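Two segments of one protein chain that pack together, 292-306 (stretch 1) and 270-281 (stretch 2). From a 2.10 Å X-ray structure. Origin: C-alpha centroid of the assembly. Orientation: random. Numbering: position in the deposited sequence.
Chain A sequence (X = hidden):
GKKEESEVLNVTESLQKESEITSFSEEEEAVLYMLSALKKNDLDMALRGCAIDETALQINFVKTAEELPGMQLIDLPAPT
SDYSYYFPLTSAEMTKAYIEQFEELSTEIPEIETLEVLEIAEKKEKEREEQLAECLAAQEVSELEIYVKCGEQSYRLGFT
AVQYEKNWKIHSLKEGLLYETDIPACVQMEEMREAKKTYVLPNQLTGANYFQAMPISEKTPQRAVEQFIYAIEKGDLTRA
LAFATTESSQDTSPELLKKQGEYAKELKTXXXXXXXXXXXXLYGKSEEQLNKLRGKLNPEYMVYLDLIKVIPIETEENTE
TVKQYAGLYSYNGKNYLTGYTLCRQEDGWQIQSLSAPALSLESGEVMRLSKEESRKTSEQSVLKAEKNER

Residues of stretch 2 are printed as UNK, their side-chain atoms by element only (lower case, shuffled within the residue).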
# COMPACT_ATOMS: atom_id res chain seq x y z
N LYS A 292 11.42 9.01 18.50
CA LYS A 292 11.15 10.41 18.18
C LYS A 292 10.52 10.54 16.79
O LYS A 292 9.55 11.27 16.60
CB LYS A 292 12.40 11.29 18.29
CG LYS A 292 12.66 11.85 19.69
CD LYS A 292 13.06 10.75 20.67
CE LYS A 292 13.19 11.23 22.11
NZ LYS A 292 14.39 12.09 22.30
N LEU A 293 11.08 9.81 15.81
CA LEU A 293 10.58 9.89 14.44
C LEU A 293 9.15 9.35 14.39
O LEU A 293 8.30 9.93 13.74
CB LEU A 293 11.51 9.13 13.48
CG LEU A 293 10.99 8.91 12.06
CD1 LEU A 293 10.73 10.24 11.39
CD2 LEU A 293 11.96 8.07 11.24
N ARG A 294 8.90 8.25 15.08
CA ARG A 294 7.55 7.72 15.26
C ARG A 294 6.59 8.83 15.74
O ARG A 294 5.53 9.05 15.16
CB ARG A 294 7.56 6.56 16.26
CG ARG A 294 6.52 5.49 16.01
CD ARG A 294 6.70 4.31 16.96
NE ARG A 294 6.05 4.52 18.25
CZ ARG A 294 6.11 3.67 19.27
NH1 ARG A 294 6.80 2.54 19.18
NH2 ARG A 294 5.48 3.96 20.41
N GLY A 295 7.01 9.57 16.76
CA GLY A 295 6.17 10.61 17.36
C GLY A 295 5.87 11.72 16.40
O GLY A 295 4.79 12.30 16.42
N LYS A 296 6.83 12.00 15.54
CA LYS A 296 6.77 13.05 14.54
C LYS A 296 5.82 12.71 13.37
O LYS A 296 5.43 13.60 12.60
CB LYS A 296 8.20 13.28 14.05
CG LYS A 296 8.48 14.55 13.28
CD LYS A 296 9.99 14.79 13.29
CE LYS A 296 10.48 15.40 11.98
NZ LYS A 296 9.78 16.67 11.66
N LEU A 297 5.45 11.44 13.24
CA LEU A 297 4.48 11.02 12.22
C LEU A 297 3.02 11.12 12.69
O LEU A 297 2.10 10.78 11.93
CB LEU A 297 4.77 9.58 11.76
CG LEU A 297 6.14 9.34 11.13
CD1 LEU A 297 6.42 7.85 10.97
CD2 LEU A 297 6.24 10.05 9.80
N ASN A 298 2.79 11.55 13.92
CA ASN A 298 1.43 11.70 14.46
C ASN A 298 0.59 12.60 13.54
O ASN A 298 0.95 13.76 13.33
CB ASN A 298 1.49 12.28 15.87
CG ASN A 298 0.14 12.29 16.57
OD1 ASN A 298 -0.91 12.16 15.96
ND2 ASN A 298 0.18 12.47 17.87
N PRO A 299 -0.52 12.08 13.00
CA PRO A 299 -1.33 12.88 12.09
C PRO A 299 -2.44 13.70 12.76
O PRO A 299 -3.25 14.30 12.06
CB PRO A 299 -1.94 11.81 11.17
CG PRO A 299 -2.14 10.64 12.09
CD PRO A 299 -1.01 10.69 13.08
N GLU A 300 -2.50 13.74 14.09
CA GLU A 300 -3.60 14.40 14.79
C GLU A 300 -3.77 15.87 14.40
O GLU A 300 -4.85 16.44 14.62
CB GLU A 300 -3.42 14.31 16.31
CG GLU A 300 -2.31 15.21 16.83
CD GLU A 300 -1.98 15.03 18.30
OE1 GLU A 300 -2.80 14.46 19.05
OE2 GLU A 300 -0.88 15.48 18.70
N TYR A 301 -2.73 16.50 13.86
CA TYR A 301 -2.79 17.92 13.49
C TYR A 301 -3.18 18.17 12.03
O TYR A 301 -3.27 19.34 11.59
CB TYR A 301 -1.47 18.61 13.80
CG TYR A 301 -1.13 18.60 15.27
CD1 TYR A 301 -1.91 19.29 16.18
CD2 TYR A 301 -0.02 17.91 15.74
CE1 TYR A 301 -1.60 19.29 17.53
CE2 TYR A 301 0.31 17.91 17.10
CZ TYR A 301 -0.50 18.61 17.98
OH TYR A 301 -0.21 18.64 19.33
N MSE A 302 -3.44 17.09 11.29
CA MSE A 302 -3.98 17.19 9.94
C MSE A 302 -5.33 17.87 9.92
O MSE A 302 -5.76 18.39 8.88
CB MSE A 302 -4.08 15.80 9.28
CG MSE A 302 -2.71 15.22 8.97
SE MSE A 302 -1.81 16.33 7.61
CE MSE A 302 -0.00 15.93 8.24
N VAL A 303 -6.02 17.89 11.05
CA VAL A 303 -7.27 18.62 11.13
C VAL A 303 -7.05 20.14 10.96
O VAL A 303 -7.99 20.88 10.70
CB VAL A 303 -8.01 18.31 12.44
CG1 VAL A 303 -7.30 18.91 13.63
CG2 VAL A 303 -9.43 18.82 12.37
N TYR A 304 -5.82 20.59 11.12
CA TYR A 304 -5.48 21.99 10.88
C TYR A 304 -4.63 22.17 9.64
O TYR A 304 -3.91 23.16 9.51
CB TYR A 304 -4.80 22.59 12.11
CG TYR A 304 -5.69 22.53 13.33
CD1 TYR A 304 -6.95 23.15 13.33
CD2 TYR A 304 -5.29 21.87 14.49
CE1 TYR A 304 -7.77 23.10 14.43
CE2 TYR A 304 -6.11 21.82 15.60
CZ TYR A 304 -7.35 22.44 15.56
OH TYR A 304 -8.18 22.39 16.65
N LEU A 305 -4.72 21.23 8.71
CA LEU A 305 -4.22 21.48 7.38
C LEU A 305 -5.32 22.21 6.63
O LEU A 305 -6.36 21.61 6.34
CB LEU A 305 -3.85 20.20 6.67
CG LEU A 305 -3.40 20.42 5.23
CD1 LEU A 305 -2.04 21.06 5.23
CD2 LEU A 305 -3.39 19.11 4.48
N ASP A 306 -5.08 23.49 6.35
CA ASP A 306 -6.04 24.34 5.66
C ASP A 306 -5.52 24.79 4.32
O ASP A 306 -4.36 25.17 4.16
CB ASP A 306 -6.33 25.59 6.47
CG ASP A 306 -7.36 25.35 7.56
OD1 ASP A 306 -8.46 24.86 7.22
OD2 ASP A 306 -7.06 25.66 8.73
N UNK A 270 3.02 13.36 0.55
CA UNK A 270 2.58 14.73 0.75
C UNK A 270 2.40 15.00 2.23
O UNK A 270 2.90 15.99 2.74
se UNK A 270 -0.80 16.92 -0.74
c UNK A 270 0.84 16.42 0.20
c UNK A 270 1.29 14.98 -0.05
c UNK A 270 -2.09 16.15 0.53
N UNK A 271 1.70 14.12 2.94
CA UNK A 271 1.52 14.29 4.38
C UNK A 271 2.88 14.33 5.10
O UNK A 271 3.06 15.14 6.03
c UNK A 271 -1.60 14.23 4.43
c UNK A 271 -1.41 11.79 4.95
c UNK A 271 0.65 13.18 4.96
c UNK A 271 -0.73 12.98 4.32
N UNK A 272 3.82 13.48 4.69
CA UNK A 272 5.14 13.46 5.32
C UNK A 272 5.83 14.79 5.07
O UNK A 272 6.59 15.28 5.92
c UNK A 272 5.65 10.91 5.34
c UNK A 272 4.21 9.40 6.57
o UNK A 272 4.82 7.09 6.75
c UNK A 272 5.07 8.35 6.29
c UNK A 272 4.49 10.67 6.09
c UNK A 272 6.49 9.84 5.10
c UNK A 272 6.20 8.56 5.55
c UNK A 272 5.99 12.30 4.79
N UNK A 273 5.55 15.41 3.93
CA UNK A 273 6.09 16.75 3.63
C UNK A 273 5.65 17.80 4.65
O UNK A 273 6.47 18.62 5.09
N UNK A 274 4.37 17.79 5.01
CA UNK A 274 3.84 18.73 6.01
C UNK A 274 4.35 18.37 7.40
O UNK A 274 4.59 19.25 8.22
c UNK A 274 2.30 18.75 6.02
c UNK A 274 1.86 20.62 4.41
c UNK A 274 1.68 19.30 4.77
c UNK A 274 0.48 20.31 2.47
c UNK A 274 0.87 18.50 3.97
c UNK A 274 0.29 18.99 2.82
c UNK A 274 1.27 21.12 3.26
N UNK A 275 4.52 17.09 7.66
CA UNK A 275 5.07 16.63 8.92
C UNK A 275 6.57 16.86 9.06
O UNK A 275 7.12 16.70 10.15
c UNK A 275 3.31 14.78 9.27
c UNK A 275 3.10 13.28 9.06
c UNK A 275 4.78 15.15 9.11
c UNK A 275 2.83 15.20 10.65
N UNK A 276 7.25 17.20 7.97
CA UNK A 276 8.71 17.35 7.99
C UNK A 276 9.51 16.05 7.99
O UNK A 276 10.63 16.01 8.45
N UNK A 277 8.95 14.99 7.43
CA UNK A 277 9.57 13.67 7.52
C UNK A 277 9.78 12.99 6.18
O UNK A 277 10.19 11.84 6.15
o UNK A 277 7.39 12.68 7.69
c UNK A 277 8.55 13.14 9.74
c UNK A 277 8.67 12.72 8.31
N UNK A 278 9.51 13.69 5.08
CA UNK A 278 9.57 13.05 3.75
C UNK A 278 10.98 12.56 3.42
O UNK A 278 11.14 11.55 2.72
c UNK A 278 10.30 16.18 3.11
c UNK A 278 10.03 15.05 2.13
o UNK A 278 9.65 16.26 4.17
o UNK A 278 11.16 17.02 2.80
c UNK A 278 9.04 13.99 2.64
N UNK A 279 12.00 13.25 3.93
CA UNK A 279 13.41 12.89 3.71
C UNK A 279 14.07 12.11 4.87
O UNK A 279 15.29 11.97 4.90
o UNK A 279 13.23 15.13 5.33
o UNK A 279 14.93 16.17 4.41
c UNK A 279 14.22 14.15 3.37
c UNK A 279 14.12 15.22 4.45
N UNK A 280 13.29 11.59 5.81
CA UNK A 280 13.83 10.85 6.95
C UNK A 280 14.50 9.54 6.52
O UNK A 280 13.98 8.81 5.66
c UNK A 280 12.72 10.56 7.96
N UNK A 281 15.64 9.25 7.13
CA UNK A 281 16.36 7.97 6.94
C UNK A 281 16.26 7.10 8.19
O UNK A 281 16.16 7.62 9.30
c UNK A 281 17.57 10.52 2.24
n UNK A 281 18.10 10.57 1.03
n UNK A 281 16.61 11.38 2.57
c UNK A 281 17.83 8.24 6.64
c UNK A 281 18.15 8.30 5.16
c UNK A 281 17.49 9.47 4.47
n UNK A 281 17.99 9.62 3.12
O HOH W 1 5.47 16.23 12.47

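Position 270 has an unbranched side chain of two carbons, a selenium and a last carbon. It makes no close contact with stretch 1. It is Met-270, present as selenomethionine.

Position 271 carries four carbons, forked at the second. One branch end touches Met-302. This is Leu-271; its CD2 lies 3.8 Å from SE of Met-302.

Position 272 has one carbon, then a six-carbon ring bearing one oxygen. The ring lies against Leu-297. That makes it Tyr-272. CD2 of Leu-297 sits over one ring face, 4.1 Å from the centroid of the Tyr-272 ring.

Position 273 has no side-chain atoms and is Gly-273. It does not reach stretch 1.

Position 274 has one carbon and a six-carbon ring without oxygen. It points toward stretch 1, and the ring lies against Leu-305. It is Phe-274. CD1 of Leu-305 stands 3.7 Å from the centroid of the Phe-274 ring, almost on the ring normal.

Position 275 again shows four carbons forked at the second. The fork packs on Met-302 and Asn-298. It is Leu-275. Its CG lies 3.7 Å from CE of Met-302, and its CD2 lies 3.6 Å from O of Asn-298.

Position 276 has no side-chain atoms, and its phi is positive as the chain leaves the helix. It is Gly-276. An ideal CB would clash with NZ of Lys-296 at 2.9 Å.

Position 277 has one carbon carrying an oxygen and a carbon. Its atoms touch Leu-293, Lys-296 and Leu-297. It is Thr-277. Its OG1 donates to O of Tyr-272 (3.2 Å). Its CG2 touches CE of Lys-296 (3.7 Å) and CD1 of Leu-293 (4.0 Å).

Position 278 has three carbons, the third carrying two oxygens. It is Glu-278, out of reach of stretch 1.

Position 279 is one carbon shorter, with two oxygens on the second. It is Asp-279, also out of reach.

Position 280 has a single carbon, CB, and this CB lies 4.0 Å from CD1 of Leu-293. It is Ala-280, and it closes a type I turn begun at Thr-277.

Position 281 has three carbons, a nitrogen, then a carbon with two more nitrogens. It points away. It is Arg-281, and its NH1 donates to O of Asp-279 (2.7 Å).

The contact is mainly apolar. Leu-293, Leu-297, Met-302 and Leu-305 pack against the helix and the turn after it. Polar links gather at the helix end. NZ of Lys-296 donates to O of Leu-275 (3.1 Å) and weakly to O of Gly-276 (3.4 Å). A water bridges O of Leu-275 and O of Lys-296, donating to both.

Stretch 2 (270-281) MLYGFLGTEDAR
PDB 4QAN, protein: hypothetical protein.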